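PDB 6NPS: AxyAgu115A from Amphibacillus xylanus NBRC 15112, which acts as a family GH115 alpha-glucuronidase, probably cleaving glucuronic acid branches from arabinoglucuronoxylan. Local coordinates for residues 797-802 / 826-831; 296-301 / 344-349; 752-757 / 773-778; 663-668 / 763-768. The protein carries 3 engineered substitutions. All coordinates share one frame; numbering follows the deposited sequence.

Contact 1. Residues 797-802 / 826-831; sequences EAEHFA and TLSAIK
Two carboxylates of the type I beta turn Glu797–His800 carry the polar part of the contact. Ser828 OG donates to Glu799 OE1 (2.7 Å), meeting the anti lone pair that points away from OE2. The same OG receives a proton from a water (2.6 Å), and this water in turn accepts a hydrogen bond from the backbone N-H of Glu799, so the hydroxyl is gripped from two sides. Replacing Glu799 by an alanine would remove the carboxylate and would probably leave Ser828 OG without its acceptor and loosen the turn against the strand. Glu797, bent at chi2 (-92°), turns OE1 toward Thr826 OG1, 3.1 Å away, and toward a second water at 2.6 Å, which also accepts a hydrogen bond from Ser828 N. Within the turn, His800 N bonds Glu797 O at 2.8 Å. The turn links strands 794-797 and 803-808 of the C-terminal domain, consistent with a beta-sandwich of the galactose-binding type, and lies over strand 828-833. Apolar contacts flank the polar ones. Leu827 CD2 lies 3.8 Å from His800 CE1, while ND1 of that ring bonds Glu962. Ile830 places CG1 against Ala798 CB (4.1 Å) and CG2 at the edge of the Phe801 ring, with Leu941 and Tyr850 also packing on Ile830.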
loop_
_atom_site.group_PDB
_atom_site.type_symbol
_atom_site.label_atom_id
_atom_site.label_comp_id
_atom_site.label_asym_id
_atom_site.label_seq_id
_atom_site.Cartn_x
_atom_site.Cartn_y
_atom_site.Cartn_z
ATOM N N GLU A 797 32.776 -2.951 2.936
ATOM C CA GLU A 797 33.048 -1.835 2.037
ATOM C C GLU A 797 34.300 -2.178 1.235
ATOM O O GLU A 797 35.270 -2.731 1.768
ATOM C CB GLU A 797 33.199 -0.512 2.783
ATOM C CG GLU A 797 32.101 -0.254 3.805
ATOM C CD GLU A 797 30.881 0.530 3.291
ATOM O OE1 GLU A 797 30.583 0.553 2.073
ATOM O OE2 GLU A 797 30.204 1.136 4.149
ATOM N N ALA A 798 34.239 -1.913 -0.071
ATOM C CA ALA A 798 35.235 -2.440 -0.991
ATOM C C ALA A 798 36.637 -1.945 -0.649
ATOM O O ALA A 798 37.629 -2.608 -0.967
ATOM C CB ALA A 798 34.832 -2.058 -2.438
ATOM N N GLU A 799 36.741 -0.781 -0.020
ATOM C CA GLU A 799 38.041 -0.260 0.379
ATOM C C GLU A 799 38.718 -1.098 1.473
ATOM O O GLU A 799 39.941 -1.006 1.636
ATOM C CB GLU A 799 37.847 1.196 0.806
ATOM C CG GLU A 799 38.655 1.669 1.946
ATOM C CD GLU A 799 38.192 3.004 2.497
ATOM O OE1 GLU A 799 37.579 3.805 1.753
ATOM O OE2 GLU A 799 38.497 3.265 3.683
ATOM N N HIS A 800 37.982 -1.968 2.165
ATOM C CA HIS A 800 38.567 -2.764 3.267
ATOM C C HIS A 800 39.092 -4.132 2.819
ATOM O O HIS A 800 38.892 -5.160 3.477
ATOM C CB HIS A 800 37.546 -2.895 4.395
ATOM C CG HIS A 800 37.261 -1.589 5.054
ATOM N ND1 HIS A 800 36.004 -1.208 5.466
ATOM C CD2 HIS A 800 38.077 -0.542 5.322
ATOM C CE1 HIS A 800 36.055 0.014 5.965
ATOM N NE2 HIS A 800 37.302 0.441 5.890
ATOM N N PHE A 801 39.842 -4.145 1.716
ATOM C CA PHE A 801 40.570 -5.338 1.334
ATOM C C PHE A 801 41.774 -5.538 2.241
ATOM O O PHE A 801 42.341 -4.584 2.782
ATOM C CB PHE A 801 41.032 -5.253 -0.111
ATOM C CG PHE A 801 41.708 -3.975 -0.451
ATOM C CD1 PHE A 801 40.998 -2.954 -1.049
ATOM C CD2 PHE A 801 43.054 -3.798 -0.197
ATOM C CE1 PHE A 801 41.614 -1.765 -1.395
ATOM C CE2 PHE A 801 43.681 -2.600 -0.529
ATOM C CZ PHE A 801 42.944 -1.583 -1.152
ATOM N N ALA A 802 42.174 -6.797 2.386
ATOM C CA ALA A 802 43.303 -7.144 3.232
ATOM C C ALA A 802 44.621 -6.909 2.520
ATOM O O ALA A 802 45.605 -6.541 3.160
ATOM C CB ALA A 802 43.198 -8.614 3.682
ATOM N N THR A 826 27.906 4.949 -0.648
ATOM C CA THR A 826 28.325 4.822 0.747
ATOM C C THR A 826 29.786 5.266 0.900
ATOM O O THR A 826 30.135 6.382 0.489
ATOM C CB THR A 826 28.042 3.390 1.263
ATOM O OG1 THR A 826 28.748 2.407 0.490
ATOM C CG2 THR A 826 26.507 3.064 1.177
ATOM N N LEU A 827 30.658 4.430 1.460
ATOM C CA LEU A 827 31.968 4.925 1.885
ATOM C C LEU A 827 32.807 5.378 0.689
ATOM O O LEU A 827 33.273 6.515 0.630
ATOM C CB LEU A 827 32.687 3.845 2.702
ATOM C CG LEU A 827 34.050 4.212 3.312
ATOM C CD1 LEU A 827 33.967 5.455 4.241
ATOM C CD2 LEU A 827 34.647 3.000 4.030
ATOM N N SER A 828 32.992 4.516 -0.284
ATOM C CA SER A 828 33.942 4.811 -1.359
ATOM C C SER A 828 33.833 3.682 -2.368
ATOM O O SER A 828 32.932 2.838 -2.287
ATOM C CB SER A 828 35.378 4.968 -0.829
ATOM O OG SER A 828 35.869 3.726 -0.335
ATOM N N ALA A 829 34.768 3.647 -3.309
ATOM C CA ALA A 829 34.725 2.616 -4.323
ATOM C C ALA A 829 36.157 2.327 -4.713
ATOM O O ALA A 829 37.051 3.130 -4.460
ATOM C CB ALA A 829 33.916 3.057 -5.576
ATOM N N ILE A 830 36.366 1.191 -5.353
ATOM C CA ILE A 830 37.692 0.881 -5.878
ATOM C C ILE A 830 37.551 0.710 -7.379
ATOM O O ILE A 830 36.509 0.269 -7.870
ATOM C CB ILE A 830 38.324 -0.369 -5.226
ATOM C CG1 ILE A 830 37.485 -1.626 -5.514
ATOM C CG2 ILE A 830 38.518 -0.179 -3.707
ATOM C CD1 ILE A 830 38.187 -2.901 -5.066
ATOM N N LYS A 831 38.589 1.096 -8.107
ATOM C CA LYS A 831 38.579 1.057 -9.562
ATOM C C LYS A 831 40.012 0.832 -10.028
ATOM O O LYS A 831 40.946 1.350 -9.421
ATOM C CB LYS A 831 37.983 2.356 -10.138
ATOM C CG LYS A 831 37.931 2.361 -11.654
ATOM C CD LYS A 831 37.414 3.691 -12.199
ATOM C CE LYS A 831 37.382 3.656 -13.708
ATOM N NZ LYS A 831 36.882 4.923 -14.311
HETATM O O HOH W 1 31.835 1.588 0.069
HETATM O O HOH W 2 34.833 1.370 0.129
#

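Contact 2. Residues 296-301 / 344-349; sequences NIITIG and KEVPRM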
loop_
_atom_site.group_PDB
_atom_site.type_symbol
_atom_site.label_atom_id
_atom_site.label_comp_id
_atom_site.label_asym_id
_atom_site.label_seq_id
_atom_site.Cartn_x
_atom_site.Cartn_y
_atom_site.Cartn_z
ATOM N N ASN A 296 31.981 29.134 -35.638
ATOM C CA ASN A 296 31.052 28.136 -35.116
ATOM C C ASN A 296 31.572 26.757 -35.501
ATOM O O ASN A 296 32.533 26.614 -36.258
ATOM C CB ASN A 296 29.623 28.377 -35.636
ATOM C CG ASN A 296 29.596 28.681 -37.122
ATOM O OD1 ASN A 296 30.204 27.949 -37.926
ATOM N ND2 ASN A 296 28.933 29.791 -37.499
ATOM N N ILE A 297 30.962 25.737 -34.925
ATOM C CA ILE A 297 31.166 24.367 -35.358
ATOM C C ILE A 297 29.860 23.931 -35.996
ATOM O O ILE A 297 28.784 24.125 -35.408
ATOM C CB ILE A 297 31.565 23.464 -34.176
ATOM C CG1 ILE A 297 32.944 23.905 -33.636
ATOM C CG2 ILE A 297 31.572 21.970 -34.588
ATOM C CD1 ILE A 297 33.316 23.143 -32.356
ATOM N N ILE A 298 29.938 23.452 -37.232
ATOM C CA ILE A 298 28.746 23.047 -37.969
ATOM C C ILE A 298 28.376 21.627 -37.575
ATOM O O ILE A 298 29.185 20.697 -37.712
ATOM C CB ILE A 298 28.972 23.135 -39.480
ATOM C CG1 ILE A 298 29.398 24.558 -39.877
ATOM C CG2 ILE A 298 27.700 22.666 -40.226
ATOM C CD1 ILE A 298 29.748 24.679 -41.386
ATOM N N THR A 299 27.151 21.444 -37.088
ATOM C CA THR A 299 26.689 20.098 -36.794
ATOM C C THR A 299 26.197 19.461 -38.089
ATOM O O THR A 299 25.568 20.120 -38.923
ATOM C CB THR A 299 25.598 20.124 -35.715
ATOM O OG1 THR A 299 26.171 20.571 -34.468
ATOM C CG2 THR A 299 25.005 18.718 -35.496
ATOM N N ILE A 300 26.543 18.193 -38.303
ATOM C CA ILE A 300 26.082 17.482 -39.494
ATOM C C ILE A 300 25.271 16.271 -39.031
ATOM O O ILE A 300 25.215 15.962 -37.841
ATOM C CB ILE A 300 27.240 17.078 -40.425
ATOM C CG1 ILE A 300 28.247 16.190 -39.674
ATOM C CG2 ILE A 300 27.946 18.345 -40.982
ATOM C CD1 ILE A 300 29.191 15.399 -40.605
ATOM N N GLY A 301 24.631 15.598 -39.983
ATOM C CA GLY A 301 23.701 14.538 -39.648
ATOM C C GLY A 301 22.260 15.030 -39.689
ATOM O O GLY A 301 21.978 16.144 -40.132
ATOM N N LYS A 344 38.726 20.618 -44.753
ATOM C CA LYS A 344 39.528 20.415 -43.548
ATOM C C LYS A 344 39.629 21.671 -42.690
ATOM O O LYS A 344 39.904 21.567 -41.491
ATOM C CB LYS A 344 40.934 19.936 -43.914
ATOM C CG LYS A 344 40.970 18.522 -44.437
ATOM C CD LYS A 344 42.385 17.960 -44.502
ATOM C CE LYS A 344 42.379 16.550 -45.099
ATOM N NZ LYS A 344 43.750 15.995 -45.317
ATOM N N GLU A 345 39.416 22.850 -43.265
ATOM C CA GLU A 345 39.424 24.073 -42.480
ATOM C C GLU A 345 38.085 24.366 -41.817
ATOM O O GLU A 345 37.967 25.392 -41.134
ATOM C CB GLU A 345 39.821 25.262 -43.355
ATOM C CG GLU A 345 41.273 25.220 -43.814
ATOM C CD GLU A 345 41.758 26.558 -44.353
ATOM O OE1 GLU A 345 42.441 27.285 -43.596
ATOM O OE2 GLU A 345 41.457 26.881 -45.529
ATOM N N VAL A 346 37.078 23.511 -41.979
ATOM C CA VAL A 346 35.769 23.828 -41.423
ATOM C C VAL A 346 35.480 22.866 -40.275
ATOM O O VAL A 346 35.261 21.667 -40.509
ATOM C CB VAL A 346 34.663 23.766 -42.485
ATOM C CG1 VAL A 346 33.355 24.215 -41.858
ATOM C CG2 VAL A 346 35.058 24.650 -43.644
ATOM N N PRO A 347 35.415 23.343 -39.037
ATOM C CA PRO A 347 35.079 22.443 -37.914
ATOM C C PRO A 347 33.651 21.925 -38.056
ATOM O O PRO A 347 32.693 22.696 -38.201
ATOM C CB PRO A 347 35.235 23.331 -36.671
ATOM C CG PRO A 347 36.061 24.510 -37.127
ATOM C CD PRO A 347 35.695 24.719 -38.601
ATOM N N ARG A 348 33.516 20.605 -38.021
ATOM C CA ARG A 348 32.220 19.966 -38.109
ATOM C C ARG A 348 32.152 18.870 -37.060
ATOM O O ARG A 348 33.187 18.354 -36.606
ATOM C CB ARG A 348 31.959 19.378 -39.497
ATOM C CG ARG A 348 31.905 20.393 -40.636
ATOM C CD ARG A 348 32.278 19.732 -41.974
ATOM N NE ARG A 348 33.709 19.419 -42.032
ATOM C CZ ARG A 348 34.234 18.396 -42.705
ATOM N NH1 ARG A 348 33.458 17.578 -43.414
ATOM N NH2 ARG A 348 35.543 18.197 -42.688
ATOM N N MET A 349 30.915 18.529 -36.677
ATOM C CA MET A 349 30.676 17.570 -35.604
ATOM C C MET A 349 29.469 16.708 -35.961
ATOM O O MET A 349 28.444 17.215 -36.431
ATOM C CB MET A 349 30.438 18.285 -34.265
ATOM C CG MET A 349 30.176 17.349 -33.049
ATOM S SD MET A 349 28.373 17.175 -32.732
ATOM C CE MET A 349 28.016 18.783 -31.998
#
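Strands 298-300 and 348-351 run parallel, and three backbone bonds join them in an unbroken series. Ile298 N donates to Pro347 O at 3.0 Å from above the carbonyl plane, Met349 N reaches Ile298 O within that carbonyl's plane, and Ile300 N meets Met349 O at 2.8 Å nearly along the C=O axis. The packing is closest here. Ile300, its CG1 wedged between backbone N and carbonyl carbon (chi1 58°), presses that atom to 3.4 Å from Met349 O. On one face Thr299 and Met349 lie side by side and point the same way; the bends of Met349 at chi2 and chi3 bring CE to 3.6 Å from Thr299 OG1, whose hydrogen bond is to Ala244 O, while Tyr212 and Trp214 touch the methionine. On the other face Ile298 meets helix 317-338 at Ile335, and its CD1 crosses Val346 CG1 obliquely at 3.7 Å. Arg348 folds back at chi3 so that NE donates in the guanidinium plane to Val346 O (3.1 Å), with NH1 bonded to Asn332. The looser side is the entry to the strands. Pro347 is partly exposed and rests CB on Ile297 CG1 at 3.8 Å, crossing it at about a right angle; before it, Lys344 and Glu345 are exposed and poorly ordered. The two strands, joined through helix 317-338, form a beta-alpha-beta crossover, the repeating unit of the TIM-barrel fold, to whose clan this family is assigned.

Contact 3. Residues 752-757 / 773-778; sequences ADQAEG and PVVNND
Asp753 and Asn777 cross obliquely beyond the ends of the paired strands, with carboxylate and amide planes stacked only 12° from parallel. The nearest polar atoms of the two side-chain groups, Asp753 OD1 and Asn777 ND2, stand 3.9 Å apart, so the groups lie over one another rather than meeting head on. Asn777 N is buried by the contact without a partner in the model. Asn777 CG is anti to its backbone N, and its ND2 donates to a water at 3.1 Å; that water also accepts a hydrogen bond from Gln754 NE2, carried there by an extended chain. Thus two amides donate to a single water, while Asn777 OD1 bonds Phe779 N. Asn776, with CG likewise anti, has different partners: its CB packs 3.3 Å from Ala752 O, and its amide is fixed at both ends, ND2 on Leu751 O and OD1 on Arg748. Within the strands, Gln754, Glu756, Pro773 and Val775 share one face. Glu756 extends with CG 4.2 Å from Pro773 CA. Ala755 and Val774 occupy the other face, where Trp722 also touches Val774. Beneath the side chains the antiparallel strands, their axes at 157°, are bonded through Ala755 and Val774: Val774 N donates to Ala755 O at 2.8 Å, and Ala755 N returns to a lone pair of Val774 O at 3.2 Å. Asn776 N adds a straight bond to Asp753 O (2.8 Å, 170° at the hydrogen). At this open end of hairpin 754-763/766-775, direct hydrogen bonding between the segments is thus confined to the backbone, and side chains add stacking and one shared water.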
loop_
_atom_site.group_PDB
_atom_site.type_symbol
_atom_site.label_atom_id
_atom_site.label_comp_id
_atom_site.label_asym_id
_atom_site.label_seq_id
_atom_site.Cartn_x
_atom_site.Cartn_y
_atom_site.Cartn_z
ATOM N N ALA A 752 32.103 -15.049 28.666
ATOM C CA ALA A 752 32.548 -16.116 27.773
ATOM C C ALA A 752 32.393 -15.715 26.312
ATOM O O ALA A 752 31.690 -14.759 25.968
ATOM C CB ALA A 752 31.757 -17.407 28.043
ATOM N N ASP A 753 33.067 -16.467 25.441
ATOM C CA ASP A 753 33.082 -16.128 24.027
ATOM C C ASP A 753 31.682 -16.085 23.430
ATOM O O ASP A 753 31.418 -15.248 22.565
ATOM C CB ASP A 753 33.950 -17.120 23.263
ATOM C CG ASP A 753 35.446 -16.860 23.449
ATOM O OD1 ASP A 753 36.248 -17.751 23.092
ATOM O OD2 ASP A 753 35.824 -15.765 23.935
ATOM N N GLN A 754 30.774 -16.955 23.866
ATOM C CA GLN A 754 29.383 -16.873 23.444
ATOM C C GLN A 754 28.465 -16.968 24.646
ATOM O O GLN A 754 28.652 -17.832 25.506
ATOM C CB GLN A 754 29.054 -17.949 22.413
ATOM C CG GLN A 754 29.631 -17.593 21.052
ATOM C CD GLN A 754 29.520 -18.707 20.051
ATOM O OE1 GLN A 754 28.657 -19.579 20.174
ATOM N NE2 GLN A 754 30.393 -18.692 19.050
ATOM N N ALA A 755 27.495 -16.062 24.720
ATOM C CA ALA A 755 26.547 -16.072 25.825
ATOM C C ALA A 755 25.201 -15.628 25.282
ATOM O O ALA A 755 25.117 -15.017 24.217
ATOM C CB ALA A 755 27.007 -15.163 26.967
ATOM N N GLU A 756 24.138 -15.947 26.003
ATOM C CA GLU A 756 22.832 -15.461 25.580
ATOM C C GLU A 756 22.009 -15.081 26.797
ATOM O O GLU A 756 21.912 -15.859 27.753
ATOM C CB GLU A 756 22.114 -16.518 24.752
ATOM C CG GLU A 756 20.748 -16.071 24.248
ATOM C CD GLU A 756 20.047 -17.175 23.496
ATOM O OE1 GLU A 756 20.456 -17.437 22.347
ATOM O OE2 GLU A 756 19.111 -17.794 24.060
ATOM N N GLY A 757 21.453 -13.868 26.791
ATOM C CA GLY A 757 20.612 -13.411 27.874
ATOM C C GLY A 757 19.216 -13.075 27.357
ATOM O O GLY A 757 18.961 -13.033 26.139
ATOM N N PRO A 773 21.758 -12.495 22.137
ATOM C CA PRO A 773 22.974 -13.305 22.012
ATOM C C PRO A 773 24.197 -12.409 21.854
ATOM O O PRO A 773 24.139 -11.329 21.268
ATOM C CB PRO A 773 22.705 -14.128 20.744
ATOM C CG PRO A 773 21.881 -13.175 19.883
ATOM C CD PRO A 773 21.032 -12.348 20.848
ATOM N N VAL A 774 25.320 -12.868 22.384
ATOM C CA VAL A 774 26.526 -12.054 22.458
ATOM C C VAL A 774 27.703 -12.860 21.929
ATOM O O VAL A 774 27.857 -14.030 22.278
ATOM C CB VAL A 774 26.813 -11.589 23.911
ATOM C CG1 VAL A 774 28.133 -10.794 23.949
ATOM C CG2 VAL A 774 25.672 -10.720 24.428
ATOM N N VAL A 775 28.543 -12.230 21.116
ATOM C CA VAL A 775 29.852 -12.769 20.756
ATOM C C VAL A 775 30.913 -11.903 21.438
ATOM O O VAL A 775 30.905 -10.670 21.315
ATOM C CB VAL A 775 30.040 -12.815 19.227
ATOM C CG1 VAL A 775 31.508 -13.056 18.872
ATOM C CG2 VAL A 775 29.126 -13.898 18.598
ATOM N N ASN A 776 31.798 -12.532 22.206
ATOM C CA ASN A 776 32.819 -11.796 22.932
ATOM C C ASN A 776 34.222 -12.258 22.558
ATOM O O ASN A 776 35.196 -11.846 23.198
ATOM C CB ASN A 776 32.576 -11.949 24.445
ATOM C CG ASN A 776 33.153 -10.811 25.253
ATOM O OD1 ASN A 776 33.070 -9.644 24.877
ATOM N ND2 ASN A 776 33.776 -11.156 26.370
ATOM N N ASN A 777 34.318 -13.197 21.628
ATOM C CA ASN A 777 35.543 -13.562 20.953
ATOM C C ASN A 777 35.969 -12.394 20.083
ATOM O O ASN A 777 35.226 -12.007 19.185
ATOM C CB ASN A 777 35.248 -14.787 20.096
ATOM C CG ASN A 777 36.475 -15.508 19.664
ATOM O OD1 ASN A 777 37.571 -14.940 19.678
ATOM N ND2 ASN A 777 36.319 -16.774 19.275
ATOM N N ASP A 778 37.139 -11.822 20.312
ATOM C CA ASP A 778 37.489 -10.709 19.437
ATOM C C ASP A 778 38.336 -11.122 18.231
ATOM O O ASP A 778 38.612 -10.273 17.372
ATOM C CB ASP A 778 38.177 -9.588 20.222
ATOM C CG ASP A 778 37.560 -8.216 19.928
ATOM O OD1 ASP A 778 37.276 -7.464 20.888
ATOM O OD2 ASP A 778 37.350 -7.895 18.734
HETATM O O HOH W 3 33.393 -17.673 19.015
#

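Contact 4. Residues 663-668 / 763-768; sequences KPRLLV and TPVGKV
No hydrogen bond joins the two backbones directly, and their CA atoms stay well apart, 6.3 Å between Pro664 and Pro764 and 7.2 Å between Val668 and Val768. Segment 663-668 enters its strand through an inverse gamma turn centred on Pro664. Segment 763-768 is a hairpin tip in which Thr763 N bonds Gly766 O and Thr763 OG1 accepts weak bonds from Val765 N and Gly766 N. The two proline rings cross obliquely, Pro664 CG to Pro764 CB, while Pro764 CB also comes within 3.3 Å of Pro664 O, which is buried with no partner in the model. Leu666 slides past Thr763 in the opposite direction, CB to CG2 at 4.0 Å, and its CD1 abuts Pro764 CD. Val668 and Val768 meet tip to tip, CG2 to CG2 at 3.9 Å; an alanine in place of Val768 would lose both methyls and would probably weaken this bridge between the sheets. Arg665 lends CG to Val765, while its guanidinium pairs with Glu678 and reaches Asn650 O of the second subunit. One water provides a polar link, accepting a hydrogen bond from Thr763 OG1 (2.6 Å) and donating to Leu666 O (2.8 Å). The contact therefore joins two facing sheets chiefly by apolar packing.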
loop_
_atom_site.group_PDB
_atom_site.type_symbol
_atom_site.label_atom_id
_atom_site.label_comp_id
_atom_site.label_asym_id
_atom_site.label_seq_id
_atom_site.Cartn_x
_atom_site.Cartn_y
_atom_site.Cartn_z
ATOM N N LYS A 663 -7.546 -0.243 24.233
ATOM C CA LYS A 663 -6.849 -0.819 25.390
ATOM C C LYS A 663 -5.459 -0.216 25.545
ATOM O O LYS A 663 -4.849 0.203 24.558
ATOM C CB LYS A 663 -6.723 -2.328 25.242
ATOM C CG LYS A 663 -7.994 -3.094 25.566
ATOM C CD LYS A 663 -7.784 -4.592 25.438
ATOM C CE LYS A 663 -9.126 -5.347 25.459
ATOM N NZ LYS A 663 -10.318 -4.449 25.251
ATOM N N PRO A 664 -4.904 -0.172 26.793
ATOM C CA PRO A 664 -3.564 0.426 27.015
ATOM C C PRO A 664 -2.431 -0.497 26.581
ATOM O O PRO A 664 -1.666 -1.084 27.373
ATOM C CB PRO A 664 -3.565 0.688 28.529
ATOM C CG PRO A 664 -4.436 -0.339 29.075
ATOM C CD PRO A 664 -5.551 -0.541 28.061
ATOM N N ARG A 665 -2.310 -0.625 25.282
ATOM C CA ARG A 665 -1.356 -1.514 24.665
ATOM C C ARG A 665 -0.074 -0.754 24.362
ATOM O O ARG A 665 -0.066 0.475 24.159
ATOM C CB ARG A 665 -1.945 -2.104 23.364
ATOM C CG ARG A 665 -3.185 -2.927 23.536
ATOM C CD ARG A 665 -4.147 -2.907 22.269
ATOM N NE ARG A 665 -3.384 -2.899 21.011
ATOM C CZ ARG A 665 -3.943 -2.826 19.805
ATOM N NH1 ARG A 665 -5.272 -2.729 19.729
ATOM N NH2 ARG A 665 -3.166 -2.800 18.689
ATOM N N LEU A 666 1.019 -1.517 24.290
ATOM C CA LEU A 666 2.333 -0.969 24.040
ATOM C C LEU A 666 3.038 -1.837 23.011
ATOM O O LEU A 666 3.077 -3.067 23.142
ATOM C CB LEU A 666 3.162 -0.949 25.356
ATOM C CG LEU A 666 2.730 0.075 26.402
ATOM C CD1 LEU A 666 3.646 -0.105 27.666
ATOM C CD2 LEU A 666 2.842 1.494 25.850
ATOM N N LEU A 667 3.639 -1.206 22.028
ATOM C CA LEU A 667 4.381 -1.929 21.015
ATOM C C LEU A 667 5.857 -1.904 21.387
ATOM O O LEU A 667 6.414 -0.834 21.639
ATOM C CB LEU A 667 4.139 -1.290 19.642
ATOM C CG LEU A 667 4.906 -2.021 18.544
ATOM C CD1 LEU A 667 4.185 -3.362 18.284
ATOM C CD2 LEU A 667 4.973 -1.172 17.282
ATOM N N VAL A 668 6.488 -3.075 21.434
ATOM C CA VAL A 668 7.934 -3.176 21.632
ATOM C C VAL A 668 8.594 -3.441 20.285
ATOM O O VAL A 668 8.219 -4.391 19.587
ATOM C CB VAL A 668 8.274 -4.298 22.634
ATOM C CG1 VAL A 668 9.799 -4.469 22.774
ATOM C CG2 VAL A 668 7.610 -4.043 23.977
ATOM N N THR A 763 3.928 -5.449 29.761
ATOM C CA THR A 763 3.050 -4.347 29.402
ATOM C C THR A 763 1.658 -4.646 29.950
ATOM O O THR A 763 1.418 -5.760 30.434
ATOM C CB THR A 763 2.985 -4.169 27.884
ATOM O OG1 THR A 763 2.163 -5.208 27.344
ATOM C CG2 THR A 763 4.394 -4.203 27.238
ATOM N N PRO A 764 0.720 -3.695 29.903
ATOM C CA PRO A 764 -0.606 -3.959 30.488
ATOM C C PRO A 764 -1.337 -5.127 29.863
ATOM O O PRO A 764 -2.219 -5.693 30.516
ATOM C CB PRO A 764 -1.354 -2.636 30.273
ATOM C CG PRO A 764 -0.242 -1.607 30.366
ATOM C CD PRO A 764 0.899 -2.254 29.623
ATOM N N VAL A 765 -0.963 -5.564 28.662
ATOM C CA VAL A 765 -1.715 -6.608 27.982
ATOM C C VAL A 765 -0.894 -7.857 27.695
ATOM O O VAL A 765 -1.445 -8.837 27.179
ATOM C CB VAL A 765 -2.344 -6.062 26.688
ATOM C CG1 VAL A 765 -3.120 -4.780 27.007
ATOM C CG2 VAL A 765 -1.260 -5.781 25.663
ATOM N N GLY A 766 0.397 -7.879 28.037
ATOM C CA GLY A 766 1.185 -9.063 27.727
ATOM C C GLY A 766 2.650 -8.939 28.096
ATOM O O GLY A 766 2.999 -8.149 28.973
ATOM N N LYS A 767 3.514 -9.670 27.405
ATOM C CA LYS A 767 4.915 -9.772 27.791
ATOM C C LYS A 767 5.736 -10.043 26.544
ATOM O O LYS A 767 5.395 -10.950 25.783
ATOM C CB LYS A 767 5.094 -10.918 28.800
ATOM C CG LYS A 767 6.529 -11.219 29.111
ATOM C CD LYS A 767 6.667 -12.028 30.406
ATOM C CE LYS A 767 5.494 -12.933 30.632
ATOM N NZ LYS A 767 5.857 -14.121 31.454
ATOM N N VAL A 768 6.777 -9.261 26.318
ATOM C CA VAL A 768 7.683 -9.451 25.183
ATOM C C VAL A 768 9.024 -9.912 25.740
ATOM O O VAL A 768 9.553 -9.302 26.679
ATOM C CB VAL A 768 7.833 -8.168 24.349
ATOM C CG1 VAL A 768 8.892 -8.356 23.221
ATOM C CG2 VAL A 768 6.454 -7.776 23.707
HETATM O O HOH W 4 1.572 -4.830 24.796
#

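In the fold
Contacts 3 and 4 share strand 766-775: contact 3 closes the open end of hairpin 754-763/766-775, while contact 4 packs its tip against strand 666-670 of another sheet, with centres 30 Å apart and nearest atoms about 10 Å apart. Contact 1 belongs to the C-terminal domain, its centre 29 Å from that of contact 3 and 44 Å from that of contact 4. Contact 2 stands alone in the TIM-barrel region, 44 Å from contact 1 and 72 to 76 Å from contacts 3 and 4, centre to centre. It is the one of the four in the barrel, whose active site, as in TIM barrels generally, is expected at the C-terminal ends of the strands; the other three lie in beta-rich regions.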